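PDB 5DTE: monosaccharide-transporting ATPase from Actinobacillus succinogenes, which probably serves as the periplasmic sugar-binding component of an ABC transporter and holds D-allose in its cleft. Local coordinates for residues Y40-Q46 and Q270-V276; K26-L32 and D56-Q62. All blocks are in the same frame, centred on the assembly; numbering follows the deposited sequence.

Interaction 1. Residues Y40-Q46 and Q270-V276; sequences YFISMRQ and QLPKKQV. With ALL (beta-D-allopyranose), chain E.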
ATOM      1  N   TYR A  40       4.563   1.519  -7.568  1.00  7.68           N
ATOM      2  CA  TYR A  40       3.793   0.394  -7.064  1.00 16.77           C
ATOM      3  C   TYR A  40       2.500   0.127  -7.875  1.00 20.69           C
ATOM      4  O   TYR A  40       2.194  -1.022  -8.220  1.00 22.88           O
ATOM      5  CB  TYR A  40       3.466   0.621  -5.577  1.00 12.29           C
ATOM      6  CG  TYR A  40       2.589  -0.444  -4.983  1.00 11.65           C
ATOM      7  CD1 TYR A  40       3.108  -1.681  -4.643  1.00 18.73           C
ATOM      8  CD2 TYR A  40       1.234  -0.223  -4.781  1.00 12.46           C
ATOM      9  CE1 TYR A  40       2.303  -2.668  -4.111  1.00 23.23           C
ATOM     10  CE2 TYR A  40       0.420  -1.203  -4.252  1.00 13.85           C
ATOM     11  CZ  TYR A  40       0.961  -2.423  -3.924  1.00 15.94           C
ATOM     12  OH  TYR A  40       0.160  -3.398  -3.398  1.00 14.60           O
ATOM     13  N   PHE A  41       1.751   1.174  -8.202  1.00 22.29           N
ATOM     14  CA  PHE A  41       0.505   0.982  -8.942  1.00 25.77           C
ATOM     15  C   PHE A  41       0.755   0.734 -10.428  1.00 27.17           C
ATOM     16  O   PHE A  41       0.017  -0.013 -11.074  1.00 35.99           O
ATOM     17  CB  PHE A  41      -0.429   2.169  -8.725  1.00  6.77           C
ATOM     18  CG  PHE A  41      -1.127   2.133  -7.403  1.00 13.45           C
ATOM     19  CD1 PHE A  41      -2.043   1.129  -7.122  1.00 21.60           C
ATOM     20  CD2 PHE A  41      -0.857   3.082  -6.426  1.00 26.55           C
ATOM     21  CE1 PHE A  41      -2.695   1.072  -5.889  1.00 25.63           C
ATOM     22  CE2 PHE A  41      -1.504   3.036  -5.185  1.00 27.10           C
ATOM     23  CZ  PHE A  41      -2.427   2.027  -4.921  1.00 22.26           C
ATOM     24  N   ILE A  42       1.802   1.354 -10.957  1.00 19.78           N
ATOM     25  CA  ILE A  42       2.316   1.039 -12.286  1.00 13.16           C
ATOM     26  C   ILE A  42       2.565  -0.466 -12.406  1.00 20.84           C
ATOM     27  O   ILE A  42       2.307  -1.084 -13.436  1.00 28.36           O
ATOM     28  CB  ILE A  42       3.618   1.822 -12.563  1.00  9.83           C
ATOM     29  CG1 ILE A  42       3.291   3.215 -13.092  1.00  7.71           C
ATOM     30  CG2 ILE A  42       4.515   1.082 -13.550  1.00  7.82           C
ATOM     31  CD1 ILE A  42       2.629   3.197 -14.481  1.00 11.79           C
ATOM     32  N   SER A  43       3.046  -1.045 -11.315  1.00 25.86           N
ATOM     33  CA  SER A  43       3.378  -2.465 -11.232  1.00 22.43           C
ATOM     34  C   SER A  43       2.130  -3.321 -11.177  1.00 23.97           C
ATOM     35  O   SER A  43       2.068  -4.415 -11.739  1.00 29.49           O
ATOM     36  CB  SER A  43       4.247  -2.721  -9.997  1.00 17.81           C
ATOM     37  OG  SER A  43       4.201  -4.076  -9.634  1.00 30.49           O
ATOM     38  N   MET A  44       1.135  -2.809 -10.471  1.00 25.44           N
ATOM     39  CA  MET A  44      -0.116  -3.515 -10.285  1.00 25.16           C
ATOM     40  C   MET A  44      -0.953  -3.410 -11.545  1.00 32.87           C
ATOM     41  O   MET A  44      -1.641  -4.359 -11.932  1.00 39.68           O
ATOM     42  CB  MET A  44      -0.865  -2.944  -9.080  1.00 19.18           C
ATOM     43  CG  MET A  44      -2.349  -3.226  -9.069  1.00 20.69           C
ATOM     44  SD  MET A  44      -3.149  -2.612  -7.581  1.00 41.74           S
ATOM     45  CE  MET A  44      -2.194  -3.463  -6.308  1.00  5.59           C
ATOM     46  N   ARG A  45      -0.897  -2.245 -12.182  1.00 29.49           N
ATOM     47  CA  ARG A  45      -1.646  -2.058 -13.405  1.00 25.96           C
ATOM     48  C   ARG A  45      -1.103  -3.008 -14.473  1.00 26.21           C
ATOM     49  O   ARG A  45      -1.869  -3.571 -15.243  1.00 39.52           O
ATOM     50  CB  ARG A  45      -1.583  -0.613 -13.902  1.00 15.64           C
ATOM     51  CG  ARG A  45      -2.338  -0.447 -15.222  1.00 21.76           C
ATOM     52  CD  ARG A  45      -1.573   0.341 -16.280  1.00 35.46           C
ATOM     53  NE  ARG A  45      -2.333   0.385 -17.533  1.00 43.23           N
ATOM     54  CZ  ARG A  45      -3.130   1.378 -17.916  1.00 43.34           C
ATOM     55  NH1 ARG A  45      -3.778   1.303 -19.072  1.00 26.28           N
ATOM     56  NH2 ARG A  45      -3.270   2.450 -17.158  1.00 58.63           N
ATOM     57  N   GLN A  46       0.217  -3.185 -14.512  1.00 12.83           N
ATOM     58  CA  GLN A  46       0.843  -4.063 -15.491  1.00 18.30           C
ATOM     59  C   GLN A  46       0.472  -5.520 -15.263  1.00 23.53           C
ATOM     60  O   GLN A  46       0.141  -6.225 -16.206  1.00 20.39           O
ATOM     61  CB  GLN A  46       2.352  -3.913 -15.456  1.00 21.11           C
ATOM     62  CG  GLN A  46       3.060  -4.810 -16.445  1.00 30.43           C
ATOM     63  CD  GLN A  46       4.562  -4.608 -16.419  1.00 45.81           C
ATOM     64  OE1 GLN A  46       5.191  -4.668 -15.356  1.00 53.79           O
ATOM     65  NE2 GLN A  46       5.147  -4.349 -17.588  1.00 41.52           N
ATOM     66  N   GLN A 270       4.327  -6.609  -1.153  1.00 33.48           N
ATOM     67  CA  GLN A 270       2.900  -6.655  -0.926  1.00 23.39           C
ATOM     68  C   GLN A 270       2.227  -7.540  -1.967  1.00 21.06           C
ATOM     69  O   GLN A 270       1.029  -7.809  -1.884  1.00 21.72           O
ATOM     70  CB  GLN A 270       2.361  -5.232  -0.984  1.00 16.30           C
ATOM     71  CG  GLN A 270       0.987  -5.071  -0.512  1.00 11.86           C
ATOM     72  CD  GLN A 270       0.558  -3.652  -0.597  1.00 17.50           C
ATOM     73  OE1 GLN A 270       1.345  -2.797  -0.980  1.00 11.96           O
ATOM     74  NE2 GLN A 270      -0.698  -3.379  -0.251  1.00 29.56           N
ATOM     75  N   LEU A 271       3.020  -7.979  -2.948  1.00 19.59           N
ATOM     76  CA  LEU A 271       2.540  -8.794  -4.064  1.00 18.31           C
ATOM     77  C   LEU A 271       1.393  -8.125  -4.834  1.00 20.54           C
ATOM     78  O   LEU A 271       0.271  -8.653  -4.900  1.00 12.12           O
ATOM     79  CB  LEU A 271       2.120 -10.168  -3.545  1.00 12.44           C
ATOM     80  CG  LEU A 271       3.294 -10.800  -2.803  1.00 10.64           C
ATOM     81  CD1 LEU A 271       2.898 -12.113  -2.211  1.00 13.45           C
ATOM     82  CD2 LEU A 271       4.438 -10.989  -3.767  1.00  7.59           C
ATOM     83  N   PRO A 272       1.684  -6.967  -5.444  1.00 25.63           N
ATOM     84  CA  PRO A 272       0.621  -6.152  -6.038  1.00 30.95           C
ATOM     85  C   PRO A 272       0.009  -6.795  -7.283  1.00 31.54           C
ATOM     86  O   PRO A 272      -1.108  -6.448  -7.660  1.00 24.82           O
ATOM     87  CB  PRO A 272       1.341  -4.850  -6.386  1.00 21.95           C
ATOM     88  CG  PRO A 272       2.749  -5.257  -6.619  1.00 17.27           C
ATOM     89  CD  PRO A 272       3.024  -6.419  -5.721  1.00 17.52           C
ATOM     90  N   LYS A 273       0.731  -7.716  -7.913  1.00 30.65           N
ATOM     91  CA  LYS A 273       0.197  -8.403  -9.086  1.00 18.83           C
ATOM     92  C   LYS A 273      -0.733  -9.520  -8.663  1.00 23.93           C
ATOM     93  O   LYS A 273      -1.772  -9.708  -9.283  1.00 23.05           O
ATOM     94  CB  LYS A 273       1.319  -8.960  -9.956  1.00 18.42           C
ATOM     95  CG  LYS A 273       2.418  -7.957 -10.249  1.00 25.27           C
ATOM     96  CD  LYS A 273       2.797  -7.954 -11.705  1.00 14.39           C
ATOM     97  CE  LYS A 273       3.922  -6.981 -11.983  1.00 24.24           C
ATOM     98  NZ  LYS A 273       4.309  -7.020 -13.424  1.00 29.88           N
ATOM     99  N   LYS A 274      -0.355 -10.255  -7.611  1.00 26.50           N
ATOM    100  CA  LYS A 274      -1.188 -11.327  -7.056  1.00 19.24           C
ATOM    101  C   LYS A 274      -2.494 -10.765  -6.489  1.00 29.09           C
ATOM    102  O   LYS A 274      -3.573 -11.336  -6.682  1.00 23.01           O
ATOM    103  CB  LYS A 274      -0.435 -12.084  -5.974  1.00 14.14           C
ATOM    104  CG  LYS A 274      -1.231 -13.234  -5.337  1.00 25.91           C
ATOM    105  CD  LYS A 274      -0.374 -14.004  -4.301  1.00 34.34           C
ATOM    106  CE  LYS A 274      -1.178 -14.950  -3.387  1.00 27.00           C
ATOM    107  NZ  LYS A 274      -1.827 -16.061  -4.104  1.00 16.25           N
ATOM    108  N   GLN A 275      -2.383  -9.639  -5.788  1.00 30.13           N
ATOM    109  CA  GLN A 275      -3.554  -8.926  -5.298  1.00 31.33           C
ATOM    110  C   GLN A 275      -4.567  -8.658  -6.408  1.00 35.54           C
ATOM    111  O   GLN A 275      -5.680  -9.183  -6.396  1.00 34.35           O
ATOM    112  CB  GLN A 275      -3.148  -7.601  -4.672  1.00 31.18           C
ATOM    113  CG  GLN A 275      -2.543  -7.701  -3.298  1.00 33.43           C
ATOM    114  CD  GLN A 275      -2.535  -6.353  -2.580  1.00 32.51           C
ATOM    115  OE1 GLN A 275      -3.340  -5.460  -2.874  1.00 22.33           O
ATOM    116  NE2 GLN A 275      -1.631  -6.208  -1.632  1.00 36.90           N
ATOM    117  N   VAL A 276      -4.176  -7.829  -7.370  1.00 35.93           N
ATOM    118  CA  VAL A 276      -5.083  -7.438  -8.438  1.00 28.41           C
ATOM    119  C   VAL A 276      -5.455  -8.644  -9.304  1.00 29.21           C
ATOM    120  O   VAL A 276      -6.481  -8.640  -9.970  1.00 28.54           O
ATOM    121  CB  VAL A 276      -4.472  -6.326  -9.298  1.00 19.88           C
ATOM    122  CG1 VAL A 276      -3.226  -6.820 -10.011  1.00 23.17           C
ATOM    123  CG2 VAL A 276      -5.501  -5.770 -10.276  1.00 17.89           C
TER
HETATM  124  C1  ALL E 401      -1.087   2.394  -0.292  1.00 29.89           C
HETATM  125  C2  ALL E 401      -0.585   1.155  -1.009  1.00 25.89           C
HETATM  126  C3  ALL E 401       0.819   1.296  -1.467  1.00 26.39           C
HETATM  127  C4  ALL E 401       1.069   2.599  -2.159  1.00 25.12           C
HETATM  128  C5  ALL E 401       0.673   3.720  -1.214  1.00 12.81           C
HETATM  129  C6  ALL E 401       1.054   5.082  -1.698  1.00  6.27           C
HETATM  130  O1  ALL E 401      -2.445   2.338  -0.086  1.00 45.94           O
HETATM  131  O2  ALL E 401      -0.644   0.056  -0.073  1.00 25.04           O
HETATM  132  O3  ALL E 401       1.699   1.236  -0.301  1.00 13.47           O
HETATM  133  O4  ALL E 401       2.455   2.708  -2.519  1.00 29.68           O
HETATM  134  O5  ALL E 401      -0.772   3.644  -1.046  1.00 13.34           O
HETATM  135  O6  ALL E 401       0.214   5.446  -2.773  1.00  7.11           O
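Q270 brings the end of its side chain up beside the Y40 hydroxyl, the two crossing at about a right angle while their ring and amide planes stay only 12° apart. The extended chain carries the amide on toward the beta-D-allopyranose. Y40 works on both fronts: CD2 comes 3.7 Å from sugar C3, while diagonally across the ring CE1 meets P272. With CG anti to the backbone N (chi1 176°), the ring is placed between sugar and proline.

P272 starts helix 272-287, with L271 at the N-cap. Its CB packs on Y40 CE1 and its CG lies 3.5 Å from S43 OG. M44 comes in next, bent at its thioether end so that its CE lies 3.8 Å from P272 CB and also near the proline carbonyl. The axes of 40-46 and 272-276 approach to 8.1 Å and cross at -49°. Both helices belong to the lobe built on the six-stranded parallel sheet, one of the two that close on the sugar in the periplasmic binding protein fold, and Q270 sits where the chain has come back to that lobe beside the cleft.

K273 runs along the solvent side, its methylenes passing the S43 carbonyl before NZ donates to Q46 OE1 at 3.2 Å, from above the amide plane. A long, weak ion pair to E50 gives the ammonium a second partner. Q275 turns back on its own segment, NE2 donating to Q270 O at 3.1 Å, which ties the helix's first turn to the loop entering the pocket. V276 lays its CB 3.8 Å from M44 CG; M44, Q275 and V276 all touch L115 of strand 112-115.

Interaction 2. Residues K26-L32 and D56-Q62; sequences KPQIALL and DIDLIVQ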
ATOM      1  N   LYS A  26     -17.346 -11.416 -24.326  1.00 35.64           N
ATOM      2  CA  LYS A  26     -16.060 -11.037 -23.743  1.00 36.77           C
ATOM      3  C   LYS A  26     -16.248 -10.003 -22.650  1.00 43.77           C
ATOM      4  O   LYS A  26     -16.373  -8.820 -22.943  1.00 49.68           O
ATOM      5  CB  LYS A  26     -15.118 -10.483 -24.811  1.00 34.68           C
ATOM      6  CG  LYS A  26     -13.648 -10.426 -24.386  1.00 31.77           C
ATOM      7  CD  LYS A  26     -12.783  -9.713 -25.446  1.00 36.29           C
ATOM      8  CE  LYS A  26     -11.262  -9.807 -25.170  1.00 40.44           C
ATOM      9  NZ  LYS A  26     -10.441  -8.766 -25.912  1.00 26.53           N
ATOM     10  N   PRO A  27     -16.249 -10.448 -21.381  1.00 46.31           N
ATOM     11  CA  PRO A  27     -16.639  -9.630 -20.228  1.00 39.19           C
ATOM     12  C   PRO A  27     -15.778  -8.389 -20.085  1.00 42.04           C
ATOM     13  O   PRO A  27     -14.566  -8.473 -20.275  1.00 52.91           O
ATOM     14  CB  PRO A  27     -16.430 -10.570 -19.036  1.00 38.45           C
ATOM     15  CG  PRO A  27     -16.338 -11.930 -19.607  1.00 40.33           C
ATOM     16  CD  PRO A  27     -15.734 -11.759 -20.960  1.00 49.05           C
ATOM     17  N   GLN A  28     -16.404  -7.266 -19.743  1.00 42.12           N
ATOM     18  CA  GLN A  28     -15.751  -5.953 -19.714  1.00 41.75           C
ATOM     19  C   GLN A  28     -15.637  -5.421 -18.283  1.00 39.08           C
ATOM     20  O   GLN A  28     -16.649  -5.083 -17.667  1.00 40.91           O
ATOM     21  CB  GLN A  28     -16.533  -4.975 -20.600  1.00 46.12           C
ATOM     22  CG  GLN A  28     -16.149  -3.524 -20.444  1.00 48.90           C
ATOM     23  CD  GLN A  28     -16.882  -2.616 -21.417  1.00 45.84           C
ATOM     24  OE1 GLN A  28     -17.726  -1.806 -21.029  1.00 39.45           O
ATOM     25  NE2 GLN A  28     -16.559  -2.752 -22.691  1.00 53.96           N
ATOM     26  N   ILE A  29     -14.409  -5.372 -17.754  1.00 32.32           N
ATOM     27  CA  ILE A  29     -14.165  -5.068 -16.334  1.00 27.11           C
ATOM     28  C   ILE A  29     -13.422  -3.752 -16.148  1.00 23.83           C
ATOM     29  O   ILE A  29     -12.475  -3.482 -16.865  1.00 18.20           O
ATOM     30  CB  ILE A  29     -13.353  -6.188 -15.643  1.00 26.94           C
ATOM     31  CG1 ILE A  29     -14.208  -7.455 -15.519  1.00 29.46           C
ATOM     32  CG2 ILE A  29     -12.873  -5.730 -14.267  1.00 24.05           C
ATOM     33  CD1 ILE A  29     -13.743  -8.431 -14.469  1.00 24.91           C
ATOM     34  N   ALA A  30     -13.852  -2.924 -15.198  1.00 19.70           N
ATOM     35  CA  ALA A  30     -13.185  -1.650 -14.989  1.00 13.75           C
ATOM     36  C   ALA A  30     -12.232  -1.741 -13.802  1.00 23.32           C
ATOM     37  O   ALA A  30     -12.540  -2.358 -12.780  1.00 25.73           O
ATOM     38  CB  ALA A  30     -14.201  -0.523 -14.789  1.00  8.18           C
ATOM     39  N   LEU A  31     -11.056  -1.139 -13.970  1.00 14.60           N
ATOM     40  CA  LEU A  31     -10.092  -0.979 -12.899  1.00 14.61           C
ATOM     41  C   LEU A  31      -9.938   0.515 -12.629  1.00 19.85           C
ATOM     42  O   LEU A  31      -9.507   1.266 -13.496  1.00 24.53           O
ATOM     43  CB  LEU A  31      -8.757  -1.606 -13.276  1.00 15.97           C
ATOM     44  CG  LEU A  31      -7.660  -1.432 -12.232  1.00 29.82           C
ATOM     45  CD1 LEU A  31      -8.107  -2.075 -10.929  1.00 35.25           C
ATOM     46  CD2 LEU A  31      -6.330  -2.026 -12.705  1.00 37.78           C
ATOM     47  N   LEU A  32     -10.308   0.953 -11.436  1.00 18.30           N
ATOM     48  CA  LEU A  32     -10.341   2.381 -11.151  1.00 27.28           C
ATOM     49  C   LEU A  32      -9.380   2.732 -10.038  1.00 33.20           C
ATOM     50  O   LEU A  32      -9.568   2.341  -8.888  1.00 46.19           O
ATOM     51  CB  LEU A  32     -11.759   2.817 -10.795  1.00 29.62           C
ATOM     52  CG  LEU A  32     -12.717   2.580 -11.962  1.00 27.80           C
ATOM     53  CD1 LEU A  32     -14.131   2.944 -11.585  1.00 35.79           C
ATOM     54  CD2 LEU A  32     -12.264   3.367 -13.175  1.00 17.28           C
ATOM     55  N   ASP A  56      -8.781 -13.429 -21.136  1.00 34.45           N
ATOM     56  CA  ASP A  56      -9.642 -12.945 -22.217  1.00 45.62           C
ATOM     57  C   ASP A  56     -10.670 -11.890 -21.754  1.00 53.95           C
ATOM     58  O   ASP A  56     -11.828 -11.892 -22.180  1.00 56.73           O
ATOM     59  CB  ASP A  56     -10.343 -14.137 -22.882  1.00 36.51           C
ATOM     60  CG  ASP A  56      -9.449 -14.842 -23.892  1.00 44.03           C
ATOM     61  OD1 ASP A  56      -8.792 -14.134 -24.677  1.00 47.25           O
ATOM     62  OD2 ASP A  56      -9.395 -16.092 -23.912  1.00 52.69           O
ATOM     63  N   ILE A  57     -10.216 -10.988 -20.888  1.00 53.00           N
ATOM     64  CA  ILE A  57     -11.034  -9.906 -20.335  1.00 51.33           C
ATOM     65  C   ILE A  57     -10.732  -8.576 -21.036  1.00 35.48           C
ATOM     66  O   ILE A  57      -9.566  -8.249 -21.269  1.00 28.56           O
ATOM     67  CB  ILE A  57     -10.790  -9.758 -18.792  1.00 40.96           C
ATOM     68  CG1 ILE A  57     -11.504 -10.865 -18.034  1.00 39.47           C
ATOM     69  CG2 ILE A  57     -11.276  -8.422 -18.262  1.00 33.07           C
ATOM     70  CD1 ILE A  57     -12.969 -10.873 -18.299  1.00 40.76           C
ATOM     71  N   ASP A  58     -11.775  -7.819 -21.380  1.00 24.07           N
ATOM     72  CA  ASP A  58     -11.595  -6.446 -21.859  1.00 36.56           C
ATOM     73  C   ASP A  58     -11.449  -5.527 -20.652  1.00 34.95           C
ATOM     74  O   ASP A  58     -12.395  -5.362 -19.892  1.00 34.95           O
ATOM     75  CB  ASP A  58     -12.764  -5.994 -22.752  1.00 46.65           C
ATOM     76  CG  ASP A  58     -12.563  -6.354 -24.239  1.00 64.80           C
ATOM     77  OD1 ASP A  58     -11.429  -6.727 -24.640  1.00 64.83           O
ATOM     78  OD2 ASP A  58     -13.544  -6.258 -25.014  1.00 72.13           O
ATOM     79  N   LEU A  59     -10.265  -4.936 -20.477  1.00 38.78           N
ATOM     80  CA  LEU A  59      -9.933  -4.193 -19.247  1.00 33.68           C
ATOM     81  C   LEU A  59      -9.857  -2.660 -19.395  1.00 29.93           C
ATOM     82  O   LEU A  59      -9.108  -2.135 -20.223  1.00 22.56           O
ATOM     83  CB  LEU A  59      -8.607  -4.695 -18.681  1.00 23.81           C
ATOM     84  CG  LEU A  59      -8.260  -4.007 -17.373  1.00 18.17           C
ATOM     85  CD1 LEU A  59      -9.106  -4.612 -16.263  1.00 13.70           C
ATOM     86  CD2 LEU A  59      -6.777  -4.127 -17.086  1.00 27.19           C
ATOM     87  N   ILE A  60     -10.614  -1.953 -18.559  1.00 29.82           N
ATOM     88  CA  ILE A  60     -10.760  -0.504 -18.681  1.00 30.04           C
ATOM     89  C   ILE A  60     -10.155   0.255 -17.515  1.00 29.72           C
ATOM     90  O   ILE A  60     -10.779   0.369 -16.462  1.00 31.06           O
ATOM     91  CB  ILE A  60     -12.240  -0.095 -18.781  1.00 26.05           C
ATOM     92  CG1 ILE A  60     -13.021  -1.092 -19.640  1.00 29.88           C
ATOM     93  CG2 ILE A  60     -12.363   1.310 -19.316  1.00 15.08           C
ATOM     94  CD1 ILE A  60     -14.380  -0.580 -20.044  1.00 30.67           C
ATOM     95  N   VAL A  61      -8.960   0.803 -17.714  1.00 35.34           N
ATOM     96  CA  VAL A  61      -8.263   1.542 -16.657  1.00 34.59           C
ATOM     97  C   VAL A  61      -8.547   3.044 -16.687  1.00 38.80           C
ATOM     98  O   VAL A  61      -8.367   3.705 -17.708  1.00 39.28           O
ATOM     99  CB  VAL A  61      -6.739   1.337 -16.738  1.00 18.02           C
ATOM    100  CG1 VAL A  61      -6.052   2.201 -15.712  1.00 15.97           C
ATOM    101  CG2 VAL A  61      -6.395  -0.135 -16.541  1.00  8.18           C
ATOM    102  N   GLN A  62      -9.008   3.572 -15.558  1.00 40.49           N
ATOM    103  CA  GLN A  62      -9.189   5.009 -15.396  1.00 35.68           C
ATOM    104  C   GLN A  62      -8.561   5.413 -14.090  1.00 27.07           C
ATOM    105  O   GLN A  62      -8.765   4.772 -13.068  1.00 31.55           O
ATOM    106  CB  GLN A  62     -10.663   5.417 -15.415  1.00 30.93           C
ATOM    107  CG  GLN A  62     -11.464   4.853 -16.574  1.00 32.80           C
ATOM    108  CD  GLN A  62     -12.559   5.801 -17.018  1.00 38.59           C
ATOM    109  OE1 GLN A  62     -12.623   6.946 -16.562  1.00 45.34           O
ATOM    110  NE2 GLN A  62     -13.419   5.338 -17.919  1.00 32.18           N
TER
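P27, I29 and L31 face D58, I60 and Q62 through five backbone hydrogen bonds, the ladder of two parallel strands in register. P27 O takes the amide of D58 at 3.1 Å; I29 then bonds both ways, N to D58 O and O to I60 N, each 2.9 Å. L31 repeats the pattern, though its N reaches I60 O from well above the carbonyl plane, while its own O accepts from Q62 N.

At the N-terminal end of the ladder K26 stretches out fully, and its NZ forms a salt bridge with D58 OD1 at 2.6 Å, on the syn side of the carboxylate but 34° out of its plane. I57 CD1 tucks under P27, 3.6 Å from its CB. On one face of the sheet Q28 CG rests on I60 CD1 (3.5 Å) and L32 runs alongside Q62; on the other, I29 and L31 neighbour L59 and V61.

This is the first beta-alpha-beta unit of the lobe. Its connecting helix 39-54, ended by a Schellman motif at D56, lies over the face of L31, L59 and V61. M80 of helix 70-82 meets A30, L32 and Q62 on the reverse face, and strand 87-90 flanks 28-33 on its far side. Mostly apolar side chains line the two faces, whereas the ion pair sits at the exposed start of the ladder, where solvent probably weakens it.

Overall arrangement
Helix 39-54 links the two contacts: its first turns form one side of interaction 1, and the whole helix connects the two strands of interaction 2. The centres lie 16 Å apart, and R45 of the helix packs against V61 of the edge strand. Interaction 1 is largely buried, joins elements distant in sequence, and reaches the sugar pocket; it relies on side-chain packing, with one lysine-glutamine bond at its outer margin. Interaction 2, between neighbours in sequence, lies farther from the chain's centre at the sheet's edge and is held mainly by regular backbone bonds, its L31 side chain about 13 Å from the sugar.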